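Local coordinates for hypothetical protein SP2199 (Streptococcus pneumoniae TIGR4, PDB 2IBO) that is of unknown function but belongs to the thiamine-binding protein family, and so may bind thiamine or a related small molecule, at residues A6-P11 with F71-I76; K2-L7 with V44-F49. All coordinates share one frame; numbering follows the deposited sequence.

Contact 1: residues A6-P11 with F71-I76; sequences ALQVLP and FANVKI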
loop_
_atom_site.group_PDB
_atom_site.type_symbol
_atom_site.label_atom_id
_atom_site.label_comp_id
_atom_site.label_asym_id
_atom_site.label_seq_id
_atom_site.Cartn_x
_atom_site.Cartn_y
_atom_site.Cartn_z
ATOM N N ALA A 6 -8.594 -0.750 -6.129
ATOM C CA ALA A 6 -7.703 -1.861 -6.433
ATOM C C ALA A 6 -7.742 -2.709 -5.172
ATOM O O ALA A 6 -7.548 -2.196 -4.065
ATOM C CB ALA A 6 -6.304 -1.348 -6.697
ATOM N N LEU A 7 -8.031 -3.996 -5.312
ATOM C CA LEU A 7 -8.116 -4.853 -4.127
ATOM C C LEU A 7 -7.183 -6.059 -4.164
ATOM O O LEU A 7 -7.035 -6.732 -5.199
ATOM C CB LEU A 7 -9.567 -5.332 -3.917
ATOM C CG LEU A 7 -9.856 -6.288 -2.739
ATOM C CD1 LEU A 7 -9.644 -5.559 -1.382
ATOM C CD2 LEU A 7 -11.281 -6.824 -2.859
ATOM N N GLN A 8 -6.540 -6.295 -3.025
ATOM C CA GLN A 8 -5.636 -7.423 -2.848
ATOM C C GLN A 8 -5.960 -8.031 -1.503
ATOM O O GLN A 8 -5.883 -7.361 -0.471
ATOM C CB GLN A 8 -4.175 -6.993 -2.833
ATOM C CG GLN A 8 -3.250 -8.135 -2.473
ATOM C CD GLN A 8 -1.788 -7.737 -2.443
ATOM O OE1 GLN A 8 -0.903 -8.598 -2.474
ATOM N NE2 GLN A 8 -1.521 -6.428 -2.377
ATOM N N VAL A 9 -6.336 -9.298 -1.513
ATOM C CA VAL A 9 -6.661 -9.961 -0.274
ATOM C C VAL A 9 -5.579 -10.956 0.075
ATOM O O VAL A 9 -5.295 -11.876 -0.697
ATOM C CB VAL A 9 -8.003 -10.707 -0.362
ATOM C CG1 VAL A 9 -8.230 -11.491 0.924
ATOM C CG2 VAL A 9 -9.145 -9.713 -0.604
ATOM N N LEU A 10 -4.956 -10.745 1.230
ATOM C CA LEU A 10 -3.926 -11.651 1.710
ATOM C C LEU A 10 -4.447 -12.313 2.973
ATOM O O LEU A 10 -4.315 -11.768 4.072
ATOM C CB LEU A 10 -2.628 -10.913 2.025
ATOM C CG LEU A 10 -1.905 -10.284 0.840
ATOM C CD1 LEU A 10 -0.630 -9.634 1.339
ATOM C CD2 LEU A 10 -1.609 -11.337 -0.213
ATOM N N PRO A 11 -5.080 -13.487 2.826
ATOM C CA PRO A 11 -5.595 -14.174 4.007
ATOM C C PRO A 11 -4.393 -14.780 4.718
ATOM O O PRO A 11 -3.490 -15.324 4.072
ATOM C CB PRO A 11 -6.526 -15.225 3.411
ATOM C CG PRO A 11 -5.793 -15.610 2.152
ATOM C CD PRO A 11 -5.345 -14.265 1.600
ATOM N N PHE A 71 -6.357 -9.921 5.787
ATOM C CA PHE A 71 -5.685 -8.639 5.632
ATOM C C PHE A 71 -5.840 -8.201 4.183
ATOM O O PHE A 71 -5.696 -9.007 3.253
ATOM C CB PHE A 71 -4.193 -8.725 5.966
ATOM C CG PHE A 71 -3.465 -7.421 5.776
ATOM C CD1 PHE A 71 -2.990 -7.051 4.529
ATOM C CD2 PHE A 71 -3.363 -6.514 6.820
ATOM C CE1 PHE A 71 -2.432 -5.800 4.319
ATOM C CE2 PHE A 71 -2.808 -5.262 6.627
ATOM C CZ PHE A 71 -2.343 -4.895 5.369
ATOM N N ALA A 72 -6.113 -6.920 3.977
ATOM C CA ALA A 72 -6.295 -6.444 2.619
ATOM C C ALA A 72 -5.618 -5.117 2.368
ATOM O O ALA A 72 -5.544 -4.269 3.249
ATOM C CB ALA A 72 -7.797 -6.330 2.303
ATOM N N ASN A 73 -5.112 -4.958 1.150
ATOM C CA ASN A 73 -4.481 -3.723 0.727
ATOM C C ASN A 73 -5.515 -3.184 -0.219
ATOM O O ASN A 73 -6.004 -3.925 -1.066
ATOM C CB ASN A 73 -3.199 -3.987 -0.072
ATOM C CG ASN A 73 -1.988 -4.270 0.804
ATOM O OD1 ASN A 73 -1.088 -5.019 0.403
ATOM N ND2 ASN A 73 -1.941 -3.664 1.984
ATOM N N VAL A 74 -5.863 -1.913 -0.086
ATOM C CA VAL A 74 -6.827 -1.331 -0.998
ATOM C C VAL A 74 -6.303 0.006 -1.471
ATOM O O VAL A 74 -5.690 0.742 -0.699
ATOM C CB VAL A 74 -8.200 -1.105 -0.323
ATOM C CG1 VAL A 74 -9.199 -0.604 -1.352
ATOM C CG2 VAL A 74 -8.693 -2.393 0.298
ATOM N N LYS A 75 -6.526 0.302 -2.746
ATOM C CA LYS A 75 -6.124 1.569 -3.323
ATOM C C LYS A 75 -7.406 2.206 -3.793
ATOM O O LYS A 75 -8.219 1.562 -4.463
ATOM C CB LYS A 75 -5.212 1.373 -4.529
ATOM C CG LYS A 75 -3.785 1.093 -4.199
ATOM C CD LYS A 75 -3.026 0.716 -5.456
ATOM C CE LYS A 75 -1.628 0.235 -5.121
ATOM N NZ LYS A 75 -0.956 -0.289 -6.341
ATOM N N ILE A 76 -7.604 3.458 -3.423
ATOM C CA ILE A 76 -8.789 4.152 -3.865
ATOM C C ILE A 76 -8.337 5.382 -4.617
ATOM O O ILE A 76 -7.331 6.009 -4.271
ATOM C CB ILE A 76 -9.680 4.538 -2.675
ATOM C CG1 ILE A 76 -9.903 3.288 -1.799
ATOM C CG2 ILE A 76 -10.997 5.139 -3.186
ATOM C CD1 ILE A 76 -10.941 3.427 -0.704
#
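The carbonyl oxygen of Ala6 is as well gripped as any polar atom between these two antiparallel strands, with two partners, as is Gln8 O, which takes Asn73 N and the CA-H of Ala72. Lys75 N donates to Ala6 O at 3.0 Å (159° at the hydrogen), in the carbonyl plane and on a lone pair, and the CA-H of Val74 adds a weaker contact. Ala6 N returns a bond to Lys75 O, and the same double pairing recurs at Gln8 with Asn73 and Leu10 with Phe71. At the last pair the two bonds differ: Leu10 N meets Phe71 O nearly along its C=O axis, whereas Phe71 N, 3.2 Å from Leu10 O, sits above that carbonyl's plane.

On the face of Ala6, Gln8 and Asn73, the Gln8 chain runs out extended with CG anti to the backbone N (chi1 173°), alongside Asn73. Gln8 NE2 comes to 3.1 Å from Asn73 OD1, but at an angle too poor for a hydrogen bond; the amide planes are 63° apart. The Asn73 amide bonds instead to Asn73 of the third subunit. Ala6 CB rests against Lys75 CB, and the extended lysine chain then leads away to salt bridges with Glu42 of its own chain and with Glu42 of the fourth subunit.

On the other face, Leu7 CD1 touches Val74 CG2 at 3.7 Å. This face lies under the helices: Leu7 packs on Val25 of helix 16-31 and Leu56 of helix 49-64, Ala72 on Leu60, while strand 70-79 pairs along its outer edge with a strand of the second subunit.

Contact 2: residues K2-L7 with V44-F49; sequences KASIAL and VLEGEF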
loop_
_atom_site.group_PDB
_atom_site.type_symbol
_atom_site.label_atom_id
_atom_site.label_comp_id
_atom_site.label_asym_id
_atom_site.label_seq_id
_atom_site.Cartn_x
_atom_site.Cartn_y
_atom_site.Cartn_z
ATOM N N LYS A 2 -17.107 9.356 -9.998
ATOM C CA LYS A 2 -16.093 8.440 -10.524
ATOM C C LYS A 2 -15.073 7.985 -9.494
ATOM O O LYS A 2 -14.545 8.796 -8.719
ATOM C CB LYS A 2 -15.367 9.061 -11.718
ATOM C CG LYS A 2 -16.023 8.773 -13.058
ATOM C CD LYS A 2 -15.316 9.494 -14.202
ATOM C CE LYS A 2 -15.472 11.015 -14.076
ATOM N NZ LYS A 2 -14.826 11.782 -15.184
ATOM N N ALA A 3 -14.805 6.674 -9.489
ATOM C CA ALA A 3 -13.846 6.100 -8.557
ATOM C C ALA A 3 -13.268 4.788 -9.048
ATOM O O ALA A 3 -13.885 4.075 -9.827
ATOM C CB ALA A 3 -14.496 5.895 -7.217
ATOM N N SER A 4 -12.064 4.480 -8.592
ATOM C CA SER A 4 -11.422 3.238 -8.968
ATOM C C SER A 4 -10.883 2.643 -7.675
ATOM O O SER A 4 -10.378 3.366 -6.818
ATOM C CB SER A 4 -10.293 3.487 -9.963
ATOM O OG SER A 4 -9.924 2.278 -10.604
ATOM N N ILE A 5 -11.009 1.327 -7.543
ATOM C CA ILE A 5 -10.595 0.589 -6.358
ATOM C C ILE A 5 -9.732 -0.577 -6.788
ATOM O O ILE A 5 -10.083 -1.304 -7.714
ATOM C CB ILE A 5 -11.849 0.037 -5.622
ATOM C CG1 ILE A 5 -12.597 1.190 -4.968
ATOM C CG2 ILE A 5 -11.485 -1.043 -4.628
ATOM C CD1 ILE A 5 -11.736 1.978 -4.028
ATOM N N ALA A 6 -8.594 -0.750 -6.129
ATOM C CA ALA A 6 -7.703 -1.861 -6.433
ATOM C C ALA A 6 -7.742 -2.709 -5.172
ATOM O O ALA A 6 -7.548 -2.196 -4.065
ATOM C CB ALA A 6 -6.304 -1.348 -6.697
ATOM N N LEU A 7 -8.031 -3.996 -5.312
ATOM C CA LEU A 7 -8.116 -4.853 -4.127
ATOM C C LEU A 7 -7.183 -6.059 -4.164
ATOM O O LEU A 7 -7.035 -6.732 -5.199
ATOM C CB LEU A 7 -9.567 -5.332 -3.917
ATOM C CG LEU A 7 -9.856 -6.288 -2.739
ATOM C CD1 LEU A 7 -9.644 -5.559 -1.382
ATOM C CD2 LEU A 7 -11.281 -6.824 -2.859
ATOM N N VAL A 44 -8.476 -4.777 -9.950
ATOM C CA VAL A 44 -8.875 -3.388 -10.167
ATOM C C VAL A 44 -10.316 -3.248 -10.613
ATOM O O VAL A 44 -10.710 -3.823 -11.621
ATOM C CB VAL A 44 -7.959 -2.711 -11.233
ATOM C CG1 VAL A 44 -8.429 -1.292 -11.513
ATOM C CG2 VAL A 44 -6.520 -2.708 -10.754
ATOM N N LEU A 45 -11.084 -2.461 -9.863
ATOM C CA LEU A 45 -12.492 -2.210 -10.164
ATOM C C LEU A 45 -12.689 -0.755 -10.575
ATOM O O LEU A 45 -11.963 0.125 -10.126
ATOM C CB LEU A 45 -13.360 -2.531 -8.938
ATOM C CG LEU A 45 -13.281 -3.971 -8.404
ATOM C CD1 LEU A 45 -14.168 -4.125 -7.184
ATOM C CD2 LEU A 45 -13.694 -4.944 -9.471
ATOM N N GLU A 46 -13.682 -0.498 -11.419
ATOM C CA GLU A 46 -13.939 0.860 -11.886
ATOM C C GLU A 46 -15.439 1.149 -11.920
ATOM O O GLU A 46 -16.209 0.338 -12.430
ATOM C CB GLU A 46 -13.349 1.026 -13.285
ATOM C CG GLU A 46 -13.127 2.442 -13.699
ATOM C CD GLU A 46 -12.831 2.569 -15.182
ATOM O OE1 GLU A 46 -12.282 3.607 -15.595
ATOM O OE2 GLU A 46 -13.159 1.642 -15.947
ATOM N N GLY A 47 -15.841 2.306 -11.393
ATOM C CA GLY A 47 -17.247 2.683 -11.369
ATOM C C GLY A 47 -17.540 3.798 -10.381
ATOM O O GLY A 47 -16.625 4.521 -9.970
ATOM N N GLU A 48 -18.813 3.940 -9.997
ATOM C CA GLU A 48 -19.261 4.974 -9.048
ATOM C C GLU A 48 -18.698 4.725 -7.648
ATOM O O GLU A 48 -18.662 3.592 -7.170
ATOM C CB GLU A 48 -20.790 4.999 -8.972
ATOM C CG GLU A 48 -21.480 5.538 -10.202
ATOM C CD GLU A 48 -21.188 7.004 -10.438
ATOM O OE1 GLU A 48 -21.382 7.809 -9.497
ATOM O OE2 GLU A 48 -20.771 7.354 -11.565
ATOM N N PHE A 49 -18.274 5.787 -6.979
ATOM C CA PHE A 49 -17.707 5.642 -5.651
ATOM C C PHE A 49 -18.605 4.828 -4.734
ATOM O O PHE A 49 -18.142 3.879 -4.087
ATOM C CB PHE A 49 -17.426 7.013 -5.024
ATOM C CG PHE A 49 -16.675 6.929 -3.727
ATOM C CD1 PHE A 49 -15.486 6.213 -3.648
ATOM C CD2 PHE A 49 -17.162 7.547 -2.580
ATOM C CE1 PHE A 49 -14.795 6.105 -2.451
ATOM C CE2 PHE A 49 -16.476 7.446 -1.370
ATOM C CZ PHE A 49 -15.285 6.722 -1.310
#
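In this ferredoxin-like beta-alpha-beta-beta-alpha-beta fold, strand 2-11 lies between strands 43-46 and 70-79, and here it pairs antiparallel with the former. Ser4 has the most telling rotamer. Its OG stands anti to the backbone N (chi1 -164°), beside its own carbonyl carbon, and from there reaches across to donate to Leu45 O at 3.0 Å, coming from above the carbonyl plane. Ile5 N also bonds to Leu45 O, so that oxygen takes two donors. Val44 turns CG1 anti to its backbone N, which sets this methyl 4.0 Å from Ser4 OG, while CG2 lies 4.3 Å from Ala6 CB. Phe41 of the fourth subunit packs on Ser4 and Ala6 on this same face.

On the opposite face Ile5 and Leu45 lie abreast, CB to CB 4.5 Å. Leu45 carries CG beside its backbone N (chi1 -59°) and packs on Met36 of strand 35-38, whereas Ile5 meets Leu52 and Met53 of helix 49-64.

The chain turns a corner at Gly47, still held to Ala3 by a bond in each direction. Glu48 then takes the N-cap position, and helix 49-64 begins. Phe49 swings CG anti to its backbone N (chi1 -172°), so that the Ala3 methyl meets the edge of the ring near its plane, with Ala3 CB 3.7 Å from Phe49 CD1.

In the fold
Strand 2-11 carries both contacts: contact 1 pairs its C-terminal half with strand 70-79, contact 2 its N-terminal half with strand 43-46, on the other edge. They share Ala6 and Leu7 and touch directly, Ile5 packing against Ile76 and Val74. Both are buried, each with one face toward the helices. Away from the helices their chemistry diverges. Contact 1 sets out an asparagine amide and a lysine that bond to other subunits, and its strand 70-79 extends the sheet across an interface; contact 2 keeps its side-chain hydroxyl bond internal, meets the fourth subunit by packing, and leads, round the corner at Gly47, into the start of helix 49-64.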